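MoaD/ThiS family protein (Mycobacterium tuberculosis, PDB 6JBZ) probably serves as the small, sulfur-carrying subunit of molybdopterin synthase, working with the MoaE-type protein in molybdenum cofactor biosynthesis. Local coordinates at residues Ala9-Val13 with Leu34-Ala38; Ala20-Ala25 with Arg53-Val57. The contacts are given in a common frame with arbitrary orientation. Numbering follows the deposited sequence.

Interaction 1. Residues Ala9-Val13 with Leu34-Ala38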
loop_
_atom_site.group_PDB
_atom_site.type_symbol
_atom_site.label_atom_id
_atom_site.label_comp_id
_atom_site.label_asym_id
_atom_site.label_seq_id
_atom_site.Cartn_x
_atom_site.Cartn_y
_atom_site.Cartn_z
ATOM N N ALA B 9 23.756 -15.418 -52.808
ATOM C CA ALA B 9 22.417 -15.828 -52.422
ATOM C C ALA B 9 21.768 -14.788 -51.495
ATOM O O ALA B 9 21.438 -13.693 -51.907
ATOM C CB ALA B 9 22.456 -17.215 -51.776
ATOM N N GLY B 10 21.610 -15.136 -50.236
ATOM C CA GLY B 10 21.140 -14.225 -49.246
ATOM C C GLY B 10 19.717 -14.353 -48.822
ATOM O O GLY B 10 18.875 -14.794 -49.553
ATOM N N ILE B 11 19.470 -13.907 -47.609
ATOM C CA ILE B 11 18.153 -13.877 -47.072
ATOM C C ILE B 11 17.891 -12.511 -46.517
ATOM O O ILE B 11 18.778 -11.783 -46.189
ATOM C CB ILE B 11 17.968 -14.908 -45.981
ATOM C CG1 ILE B 11 18.989 -14.726 -44.895
ATOM C CG2 ILE B 11 18.098 -16.281 -46.555
ATOM C CD1 ILE B 11 18.527 -15.245 -43.571
ATOM N N GLN B 12 16.630 -12.183 -46.436
ATOM C CA GLN B 12 16.197 -10.912 -45.963
ATOM C C GLN B 12 15.456 -11.149 -44.685
ATOM O O GLN B 12 14.706 -12.069 -44.585
ATOM C CB GLN B 12 15.287 -10.313 -46.990
ATOM C CG GLN B 12 15.301 -8.815 -47.034
ATOM C CD GLN B 12 14.446 -8.300 -48.144
ATOM O OE1 GLN B 12 14.348 -8.926 -49.171
ATOM N NE2 GLN B 12 13.830 -7.167 -47.946
ATOM N N VAL B 13 15.718 -10.341 -43.685
ATOM C CA VAL B 13 14.994 -10.419 -42.441
ATOM C C VAL B 13 14.509 -9.048 -42.044
ATOM O O VAL B 13 15.024 -8.072 -42.478
ATOM C CB VAL B 13 15.832 -10.999 -41.294
ATOM C CG1 VAL B 13 16.243 -12.416 -41.568
ATOM C CG2 VAL B 13 17.008 -10.125 -40.980
ATOM N N LEU B 34 21.212 -10.782 -45.405
ATOM C CA LEU B 34 22.375 -11.516 -44.936
ATOM C C LEU B 34 22.607 -12.783 -45.766
ATOM O O LEU B 34 21.755 -13.193 -46.554
ATOM C CB LEU B 34 22.211 -11.884 -43.467
ATOM C CG LEU B 34 21.723 -10.833 -42.478
ATOM C CD1 LEU B 34 20.307 -11.146 -42.090
ATOM C CD2 LEU B 34 22.607 -10.802 -41.248
ATOM N N ARG B 35 23.772 -13.392 -45.590
ATOM C CA ARG B 35 24.065 -14.696 -46.157
ATOM C C ARG B 35 23.047 -15.692 -45.651
ATOM O O ARG B 35 22.481 -15.489 -44.579
ATOM C CB ARG B 35 25.472 -15.140 -45.774
ATOM C CG ARG B 35 25.574 -15.653 -44.348
ATOM C CD ARG B 35 27.009 -15.938 -43.957
ATOM N NE ARG B 35 27.105 -16.480 -42.604
ATOM C CZ ARG B 35 26.912 -17.761 -42.281
ATOM N NH1 ARG B 35 26.605 -18.655 -43.213
ATOM N NH2 ARG B 35 27.028 -18.152 -41.023
ATOM N N SER B 36 22.781 -16.750 -46.415
ATOM C CA SER B 36 21.973 -17.853 -45.886
ATOM C C SER B 36 22.659 -18.446 -44.669
ATOM O O SER B 36 23.872 -18.678 -44.682
ATOM C CB SER B 36 21.748 -18.946 -46.933
ATOM O OG SER B 36 20.745 -18.568 -47.860
ATOM N N GLY B 37 21.895 -18.676 -43.608
ATOM C CA GLY B 37 22.454 -19.297 -42.418
ATOM C C GLY B 37 23.123 -18.301 -41.484
ATOM O O GLY B 37 23.700 -18.690 -40.461
ATOM N N ALA B 38 23.042 -17.016 -41.833
ATOM C CA ALA B 38 23.554 -15.964 -40.974
ATOM C C ALA B 38 22.979 -16.113 -39.558
ATOM O O ALA B 38 21.816 -16.473 -39.387
ATOM C CB ALA B 38 23.222 -14.599 -41.559
#

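Interaction 2. Residues Ala20-Ala25 with Arg53-Val57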
loop_
_atom_site.group_PDB
_atom_site.type_symbol
_atom_site.label_atom_id
_atom_site.label_comp_id
_atom_site.label_asym_id
_atom_site.label_seq_id
_atom_site.Cartn_x
_atom_site.Cartn_y
_atom_site.Cartn_z
ATOM N N ALA B 20 14.627 2.844 -26.951
ATOM C CA ALA B 20 15.938 3.450 -27.183
ATOM C C ALA B 20 16.618 2.950 -28.455
ATOM O O ALA B 20 17.400 3.688 -29.068
ATOM C CB ALA B 20 16.853 3.216 -25.996
ATOM N N ALA B 21 16.331 1.709 -28.855
ATOM C CA ALA B 21 16.976 1.135 -30.043
ATOM C C ALA B 21 16.340 1.687 -31.306
ATOM O O ALA B 21 17.025 1.921 -32.301
ATOM C CB ALA B 21 16.906 -0.365 -30.029
ATOM N N ARG B 22 15.034 1.930 -31.250
ATOM C CA ARG B 22 14.347 2.594 -32.347
ATOM C C ARG B 22 14.832 4.036 -32.521
ATOM O O ARG B 22 15.062 4.493 -33.643
ATOM C CB ARG B 22 12.838 2.577 -32.129
ATOM C CG ARG B 22 12.081 3.350 -33.191
ATOM C CD ARG B 22 10.595 3.217 -33.023
ATOM N NE ARG B 22 9.919 3.993 -34.053
ATOM C CZ ARG B 22 8.726 3.698 -34.555
ATOM N NH1 ARG B 22 8.071 2.631 -34.116
ATOM N NH2 ARG B 22 8.192 4.466 -35.500
ATOM N N ALA B 23 14.982 4.745 -31.408
ATOM C CA ALA B 23 15.530 6.092 -31.439
ATOM C C ALA B 23 16.927 6.107 -32.079
ATOM O O ALA B 23 17.193 6.931 -32.956
ATOM C CB ALA B 23 15.576 6.688 -30.022
ATOM N N ALA B 24 17.803 5.184 -31.671
ATOM C CA ALA B 24 19.192 5.219 -32.119
ATOM C C ALA B 24 19.320 4.708 -33.549
ATOM O O ALA B 24 20.228 5.111 -34.265
ATOM C CB ALA B 24 20.086 4.423 -31.183
ATOM N N ALA B 25 18.407 3.836 -33.966
ATOM C CA ALA B 25 18.428 3.307 -35.338
ATOM C C ALA B 25 17.834 4.279 -36.343
ATOM O O ALA B 25 18.079 4.161 -37.539
ATOM C CB ALA B 25 17.676 1.980 -35.428
ATOM N N ARG B 53 26.277 4.778 -31.354
ATOM C CA ARG B 53 25.229 4.909 -30.364
ATOM C C ARG B 53 24.295 3.734 -30.310
ATOM O O ARG B 53 23.920 3.305 -29.265
ATOM C CB ARG B 53 24.452 6.201 -30.572
ATOM C CG ARG B 53 23.081 6.286 -29.916
ATOM C CD ARG B 53 23.159 6.375 -28.407
ATOM N NE ARG B 53 21.861 6.437 -27.755
ATOM C CZ ARG B 53 21.623 6.009 -26.521
ATOM N NH1 ARG B 53 22.592 5.470 -25.806
ATOM N NH2 ARG B 53 20.407 6.110 -26.007
ATOM N N LEU B 54 23.919 3.222 -31.456
ATOM C CA LEU B 54 23.026 2.106 -31.518
ATOM C C LEU B 54 23.625 0.865 -30.920
ATOM O O LEU B 54 22.945 0.077 -30.337
ATOM C CB LEU B 54 22.550 1.866 -32.928
ATOM C CG LEU B 54 21.797 0.584 -33.171
ATOM C CD1 LEU B 54 20.422 0.590 -32.577
ATOM C CD2 LEU B 54 21.730 0.242 -34.613
ATOM N N ALA B 55 24.911 0.687 -31.121
ATOM C CA ALA B 55 25.643 -0.406 -30.571
ATOM C C ALA B 55 25.607 -0.401 -29.062
ATOM O O ALA B 55 25.419 -1.410 -28.458
ATOM C CB ALA B 55 27.062 -0.300 -31.033
ATOM N N THR B 56 25.767 0.757 -28.460
ATOM C CA THR B 56 25.713 0.897 -27.035
ATOM C C THR B 56 24.369 0.527 -26.475
ATOM O O THR B 56 24.273 -0.169 -25.506
ATOM C CB THR B 56 25.994 2.331 -26.655
ATOM O OG1 THR B 56 27.253 2.708 -27.175
ATOM C CG2 THR B 56 26.048 2.465 -25.219
ATOM N N VAL B 57 23.319 0.981 -27.110
ATOM C CA VAL B 57 22.001 0.470 -26.793
ATOM C C VAL B 57 21.882 -1.034 -27.036
ATOM O O VAL B 57 21.545 -1.778 -26.123
ATOM C CB VAL B 57 20.921 1.164 -27.610
ATOM C CG1 VAL B 57 19.577 0.566 -27.289
ATOM C CG2 VAL B 57 20.936 2.649 -27.356
#

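Interaction 1. Residues Ala9-Val13 with Leu34-Ala38
In this ubiquitin-like (beta-grasp) fold, strands 11-17 and 29-34, joined through helix 19-25, form an antiparallel pair. Ile11 and Leu34 form a hydrogen-bonded pair with CA atoms 5.3 Å apart, and each satisfies the other's backbone: Ile11 N donates to Leu34 O (2.6 Å, 161°), and Leu34 N donates to Ile11 O (2.7 Å, 164°). Leu34 O also receives a CA-H...O contact from Gly10 CA at 2.9 Å; a side chain at Gly10 would lie close to that same oxygen, and at Gly10's phi of 103° and psi of 154° a CB would also jam against the carbonyl oxygen of Ala9. The Gln12 backbone hydrogen-bonds with Gly80 and the Val13 backbone with Val32. Beyond Leu34 the chain leaves the sheet through a type II turn, Arg35 to Ala38, closed by Ala38 N to Arg35 O at 3.2 Å, with Gly37 at its third position. The Arg35 guanidinium forms a salt bridge with Glu42 of helix 40-50. Ile11 CG2 comes within van der Waals reach of Ser36 OG (3.7 Å). On the sheet face of Ile11 and Leu34, Val13 CG2 makes apolar contact with Leu34 CD1 at 3.6 Å.

Interaction 2. Residues Ala20-Ala25 with Arg53-Val57
Two short helices of the ubiquitin-like fold, 19-25 and 52-58, pack almost antiparallel here: the local axes run at 167° and approach to 8.7 Å. Such closeness is consistent with the small alanines facing the partner; the CA atoms of Ala24 and Leu54 are only 5.0 Å apart. No hydrogen bond crosses the interface, and the 282 Å² buried, both sides summed, comes from van der Waals contact, mostly between apolar side chains. Ala24 is the main bump of its helix. Its CB points at the partner and settles among Arg53 CG (3.7 Å), Leu54 CA (3.8 Å) and Val57 CG2 (4.3 Å), a hollow made by the adjacent Arg53 and Leu54 and by Val57 one turn on. In return, Val57 pushes in beside Ala20 and Ala21; its CG1 lies 4.0 Å from Ala20 CB and 3.9 Å from Ala21 CB. Leu54 CD1 fills the next depression, between Ala21 and Ala25 one turn apart, 4.4 Å from Ala21 CB and 4.2 Å from Ala25 CB. Arg53 NH2 hydrogen-bonds to the backbone of the molybdenum cofactor biosynthesis protein E chain, on which Ala20 and Ala23 also pack. Leu54 CD1 reaches backbone too, 3.7 Å from Ala21 O.

In the fold
Interactions 1 and 2 lie on opposite sides of the chain's centre, their own centres 23 Å apart and their nearest atoms about 13 Å apart, so they do not touch. Their segments alternate along the sequence: 9-13, 20-25, 34-38, then 53-57. Strand 11-17 begins in interaction 1 and leads directly to helix 19-25 of interaction 2; strand 29-34 then returns to interaction 1, and helices 40-50 and 52-58 follow. The antiparallel pair of strands 11-17 and 29-34 therefore joins both sites. Interaction 1 pairs the start of strand 11-17 with the end of strand 29-34, without touching another subunit, whereas interaction 2 packs the connecting helix 19-25 against helix 52-58, beside the protein E chain.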